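Local coordinates for manganese-containing pseudocatalase (Thermus thermophilus, PDB 2V8T), which probably breaks down hydrogen peroxide to water and oxygen as a catalase, using two manganese ions in each subunit, at residues A[3-15]-A[263-275]. Numbering follows the deposited sequence.
Sequences LRIDRLQIELPMP and DGPPTGGPVFDAG. With SO4 (sulfate ion), chain G.
L8 and G269 pair backbone to backbone: L8 N donates to G269 O (2.8 Å), and G269 N returns a straighter bond to L8 O (2.9 Å, 156° at the hydrogen). G268 CA adds a CH···O contact to L8 O at 3.1 Å. Beside this pair R7 grips T267 O side-on with two nitrogens, NE at 3.0 Å and NH2 at 3.3 Å, the oxygen in the guanidinium plane. Bends at chi2 (-78°) and chi3 (-75°) fold the chain back, laying one guanidinium face over G269 C. A leucine in place of R7 would probably leave T267 O without both these donors and the G269 peptide without its flat cover. The L8-G269 pairing is the one sound rung of a short, weakly bonded antiparallel sheet, fastening the N-terminal segment to the late chain beside the helices of this ferritin-clan subunit; Q9, hydrogen-bonded to Y180 and E69, packs against the manganese ligand H73. Water bridges D6 O to V271 N and L12 N to P270 O. An apolar contact joins I5 CD1 to P265 CG at 3.8 Å. In one of its two conformers, M14 SD lies at the F272 ring edge, a Met-aromatic contact. T267 N and G268 N both donate to a sulfate.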
loop_
_atom_site.group_PDB
_atom_site.type_symbol
_atom_site.label_atom_id
_atom_site.label_comp_id
_atom_site.label_asym_id
_atom_site.label_seq_id
_atom_site.Cartn_x
_atom_site.Cartn_y
_atom_site.Cartn_z
ATOM N N LEU A 3 -5.232 -24.764 -20.235
ATOM C CA LEU A 3 -5.037 -26.140 -19.818
ATOM C C LEU A 3 -3.731 -26.205 -19.033
ATOM O O LEU A 3 -2.844 -25.364 -19.213
ATOM C CB LEU A 3 -4.929 -27.092 -21.003
ATOM C CG LEU A 3 -6.099 -27.056 -22.007
ATOM C CD1 LEU A 3 -5.754 -27.922 -23.226
ATOM C CD2 LEU A 3 -7.412 -27.491 -21.357
ATOM N N ARG A 4 -3.596 -27.234 -18.204
ATOM C CA ARG A 4 -2.413 -27.415 -17.363
ATOM C C ARG A 4 -1.788 -28.797 -17.619
ATOM O O ARG A 4 -2.498 -29.795 -17.768
ATOM C CB ARG A 4 -2.807 -27.281 -15.904
ATOM C CG ARG A 4 -1.656 -27.299 -14.933
ATOM C CD ARG A 4 -2.139 -27.028 -13.521
ATOM N NE ARG A 4 -1.033 -26.951 -12.587
ATOM C CZ ARG A 4 -1.070 -26.226 -11.472
ATOM N NH1 ARG A 4 -2.139 -25.555 -11.109
ATOM N NH2 ARG A 4 0.033 -26.154 -10.710
ATOM N N ILE A 5 -0.465 -28.811 -17.613
ATOM C CA ILE A 5 0.370 -29.997 -17.722
ATOM C C ILE A 5 1.178 -30.069 -16.425
ATOM O O ILE A 5 1.815 -29.092 -16.032
ATOM C CB ILE A 5 1.325 -29.879 -18.919
ATOM C CG1 ILE A 5 0.557 -29.761 -20.228
ATOM C CG2 ILE A 5 2.305 -31.040 -18.962
ATOM C CD1 ILE A 5 1.403 -29.212 -21.387
ATOM N N ASP A 6 1.186 -31.234 -15.772
ATOM C CA ASP A 6 1.838 -31.378 -14.469
ATOM C C ASP A 6 3.346 -31.672 -14.640
ATOM O O ASP A 6 3.852 -32.717 -14.232
ATOM C CB ASP A 6 1.152 -32.452 -13.627
ATOM C CG ASP A 6 1.415 -32.267 -12.132
ATOM O OD1 ASP A 6 1.226 -31.099 -11.644
ATOM O OD2 ASP A 6 1.765 -33.244 -11.449
ATOM N N ARG A 7 4.033 -30.688 -15.209
ATOM C CA ARG A 7 5.464 -30.738 -15.479
ATOM C C ARG A 7 6.017 -29.317 -15.333
ATOM O O ARG A 7 5.395 -28.379 -15.826
ATOM C CB ARG A 7 5.768 -31.186 -16.919
ATOM C CG ARG A 7 5.349 -32.608 -17.226
ATOM C CD ARG A 7 6.303 -33.658 -16.677
ATOM N NE ARG A 7 7.538 -33.707 -17.492
ATOM C CZ ARG A 7 8.520 -34.577 -17.283
ATOM N NH1 ARG A 7 8.509 -35.401 -16.263
ATOM N NH2 ARG A 7 9.541 -34.626 -18.133
ATOM N N LEU A 8 7.195 -29.192 -14.752
ATOM C CA LEU A 8 7.939 -27.938 -14.803
ATOM C C LEU A 8 8.584 -27.789 -16.151
ATOM O O LEU A 8 8.890 -28.777 -16.835
ATOM C CB LEU A 8 9.018 -27.893 -13.737
ATOM C CG LEU A 8 8.508 -27.943 -12.303
ATOM C CD1 LEU A 8 9.689 -27.951 -11.331
ATOM C CD2 LEU A 8 7.552 -26.788 -12.013
ATOM N N GLN A 9 8.915 -26.548 -16.555
ATOM C CA GLN A 9 9.489 -26.346 -17.874
ATOM C C GLN A 9 10.871 -26.941 -18.002
ATOM O O GLN A 9 11.322 -27.241 -19.117
ATOM C CB GLN A 9 9.454 -24.831 -18.249
ATOM C CG GLN A 9 9.667 -24.599 -19.700
ATOM C CD GLN A 9 9.391 -23.166 -20.157
ATOM O OE1 GLN A 9 8.673 -22.442 -19.500
ATOM N NE2 GLN A 9 9.929 -22.774 -21.264
ATOM N N ILE A 10 11.619 -27.085 -16.885
ATOM C CA ILE A 10 12.853 -27.869 -16.800
ATOM C C ILE A 10 12.790 -28.664 -15.508
ATOM O O ILE A 10 12.102 -28.276 -14.563
ATOM C CB ILE A 10 14.149 -27.029 -16.787
ATOM C CG1 ILE A 10 14.161 -25.991 -15.690
ATOM C CG2 ILE A 10 14.456 -26.449 -18.171
ATOM C CD1 ILE A 10 15.487 -25.412 -15.361
ATOM N N GLU A 11 13.584 -29.717 -15.446
ATOM C CA GLU A 11 13.822 -30.377 -14.180
ATOM C C GLU A 11 14.704 -29.484 -13.295
ATOM O O GLU A 11 15.537 -28.722 -13.790
ATOM C CB GLU A 11 14.307 -31.775 -14.197
ATOM C CG GLU A 11 15.767 -31.842 -14.369
ATOM C CD GLU A 11 16.291 -31.756 -15.724
ATOM O OE1 GLU A 11 15.513 -31.342 -16.604
ATOM O OE2 GLU A 11 17.454 -32.137 -15.983
ATOM N N LEU A 12 14.526 -29.614 -11.985
ATOM C CA LEU A 12 15.350 -28.919 -11.004
ATOM C C LEU A 12 16.094 -29.923 -10.131
ATOM O O LEU A 12 15.575 -30.987 -9.810
ATOM C CB LEU A 12 14.484 -28.047 -10.116
ATOM C CG LEU A 12 13.810 -26.856 -10.797
ATOM C CD1 LEU A 12 12.867 -26.173 -9.802
ATOM C CD2 LEU A 12 14.832 -25.893 -11.346
ATOM N N PRO A 13 17.331 -29.589 -9.706
ATOM C CA PRO A 13 18.056 -30.426 -8.749
ATOM C C PRO A 13 17.541 -30.239 -7.322
ATOM O O PRO A 13 16.761 -29.315 -7.047
ATOM C CB PRO A 13 19.503 -29.953 -8.887
ATOM C CG PRO A 13 19.334 -28.476 -9.179
ATOM C CD PRO A 13 18.101 -28.400 -10.088
ATOM N N MET A 14 18.018 -31.072 -6.410
ATOM C CA MET A 14 17.591 -31.039 -5.011
ATOM C C MET A 14 18.591 -30.364 -4.126
ATOM O O MET A 14 19.720 -30.806 -4.104
ATOM C CB MET A 14 17.502 -32.504 -4.622
ATOM C CG MET A 14 16.919 -32.719 -3.275
ATOM S SD MET A 14 15.263 -31.943 -3.146
ATOM C CE MET A 14 15.394 -30.229 -3.633
ATOM N N PRO A 15 18.215 -29.289 -3.365
ATOM C CA PRO A 15 19.215 -28.717 -2.468
ATOM C C PRO A 15 19.680 -29.659 -1.417
ATOM O O PRO A 15 18.931 -30.526 -0.975
ATOM C CB PRO A 15 18.428 -27.535 -1.830
ATOM C CG PRO A 15 17.387 -27.198 -2.864
ATOM C CD PRO A 15 16.993 -28.511 -3.444
ATOM N N ASP A 263 6.396 -26.411 -32.220
ATOM C CA ASP A 263 5.003 -26.770 -31.985
ATOM C C ASP A 263 4.915 -27.432 -30.595
ATOM O O ASP A 263 5.530 -28.507 -30.352
ATOM C CB ASP A 263 4.525 -27.735 -33.088
ATOM C CG ASP A 263 3.060 -27.996 -33.083
ATOM O OD1 ASP A 263 2.352 -27.493 -32.206
ATOM O OD2 ASP A 263 2.595 -28.731 -34.012
ATOM N N GLY A 264 4.149 -26.876 -29.703
ATOM C CA GLY A 264 3.926 -27.455 -28.427
ATOM C C GLY A 264 4.956 -27.067 -27.383
ATOM O O GLY A 264 5.979 -26.482 -27.672
ATOM N N PRO A 265 4.647 -27.444 -26.141
ATOM C CA PRO A 265 5.557 -27.177 -25.033
ATOM C C PRO A 265 6.760 -28.099 -25.047
ATOM O O PRO A 265 6.705 -29.171 -25.636
ATOM C CB PRO A 265 4.664 -27.507 -23.824
ATOM C CG PRO A 265 3.767 -28.639 -24.343
ATOM C CD PRO A 265 3.481 -28.251 -25.741
ATOM N N PRO A 266 7.824 -27.753 -24.347
ATOM C CA PRO A 266 8.901 -28.747 -24.134
ATOM C C PRO A 266 8.422 -29.836 -23.229
ATOM O O PRO A 266 7.399 -29.734 -22.555
ATOM C CB PRO A 266 10.018 -27.927 -23.566
ATOM C CG PRO A 266 9.340 -26.871 -22.882
ATOM C CD PRO A 266 8.059 -26.521 -23.615
ATOM N N THR A 267 9.199 -30.943 -23.182
ATOM C CA THR A 267 8.866 -32.052 -22.295
ATOM C C THR A 267 9.060 -31.731 -20.840
ATOM O O THR A 267 8.344 -32.218 -19.962
ATOM C CB THR A 267 9.513 -33.335 -22.669
ATOM O OG1 THR A 267 9.016 -34.430 -21.889
ATOM C CG2 THR A 267 10.893 -33.202 -22.422
ATOM N N GLY A 268 10.030 -30.876 -20.524
ATOM C CA GLY A 268 10.234 -30.384 -19.169
ATOM C C GLY A 268 10.719 -31.409 -18.200
ATOM O O GLY A 268 11.461 -32.328 -18.557
ATOM N N GLY A 269 10.293 -31.260 -16.943
ATOM C CA GLY A 269 10.734 -32.105 -15.864
ATOM C C GLY A 269 9.644 -32.267 -14.824
ATOM O O GLY A 269 8.571 -31.662 -14.933
ATOM N N PRO A 270 9.888 -33.086 -13.801
ATOM C CA PRO A 270 8.869 -33.329 -12.770
ATOM C C PRO A 270 8.598 -32.058 -11.948
ATOM O O PRO A 270 9.498 -31.273 -11.666
ATOM C CB PRO A 270 9.493 -34.417 -11.912
ATOM C CG PRO A 270 10.493 -35.024 -12.728
ATOM C CD PRO A 270 11.074 -33.938 -13.599
ATOM N N VAL A 271 7.341 -31.951 -11.459
ATOM C CA VAL A 271 7.040 -31.004 -10.454
ATOM C C VAL A 271 7.728 -31.384 -9.143
ATOM O O VAL A 271 8.209 -32.518 -8.952
ATOM C CB VAL A 271 5.528 -30.770 -10.260
ATOM C CG1 VAL A 271 4.915 -30.249 -11.549
ATOM C CG2 VAL A 271 4.824 -31.976 -9.704
ATOM N N PHE A 272 7.812 -30.409 -8.235
ATOM C CA PHE A 272 8.502 -30.525 -6.962
ATOM C C PHE A 272 7.506 -30.700 -5.829
ATOM O O PHE A 272 6.487 -30.004 -5.794
ATOM C CB PHE A 272 9.343 -29.267 -6.725
ATOM C CG PHE A 272 10.028 -29.270 -5.377
ATOM C CD1 PHE A 272 11.050 -30.145 -5.119
ATOM C CD2 PHE A 272 9.583 -28.429 -4.378
ATOM C CE1 PHE A 272 11.617 -30.199 -3.841
ATOM C CE2 PHE A 272 10.164 -28.486 -3.124
ATOM C CZ PHE A 272 11.161 -29.371 -2.862
ATOM N N ASP A 273 7.829 -31.583 -4.902
ATOM C CA ASP A 273 7.025 -31.802 -3.696
ATOM C C ASP A 273 7.963 -31.672 -2.496
ATOM O O ASP A 273 8.881 -32.482 -2.299
ATOM C CB ASP A 273 6.377 -33.181 -3.768
ATOM C CG ASP A 273 5.467 -33.509 -2.592
ATOM O OD1 ASP A 273 5.476 -32.843 -1.565
ATOM O OD2 ASP A 273 4.701 -34.507 -2.753
ATOM N N ALA A 274 7.707 -30.665 -1.662
ATOM C CA ALA A 274 8.560 -30.376 -0.513
ATOM C C ALA A 274 8.461 -31.375 0.614
ATOM O O ALA A 274 9.302 -31.282 1.525
ATOM C CB ALA A 274 8.231 -28.973 0.035
ATOM N N GLY A 275 7.503 -32.293 0.572
ATOM C CA GLY A 275 7.417 -33.287 1.609
ATOM C C GLY A 275 6.816 -32.769 2.883
ATOM O O GLY A 275 6.243 -31.674 2.953
HETATM S S SO4 G . 12.831 -30.678 -23.593
HETATM O O1 SO4 G . 12.251 -30.165 -22.327
HETATM O O2 SO4 G . 13.654 -31.825 -23.440
HETATM O O3 SO4 G . 11.625 -31.029 -24.543
HETATM O O4 SO4 G . 13.536 -29.740 -24.288
HETATM O O HOH W 1 5.545 -34.092 -12.555
HETATM O O HOH W 2 12.255 -31.326 -11.145
#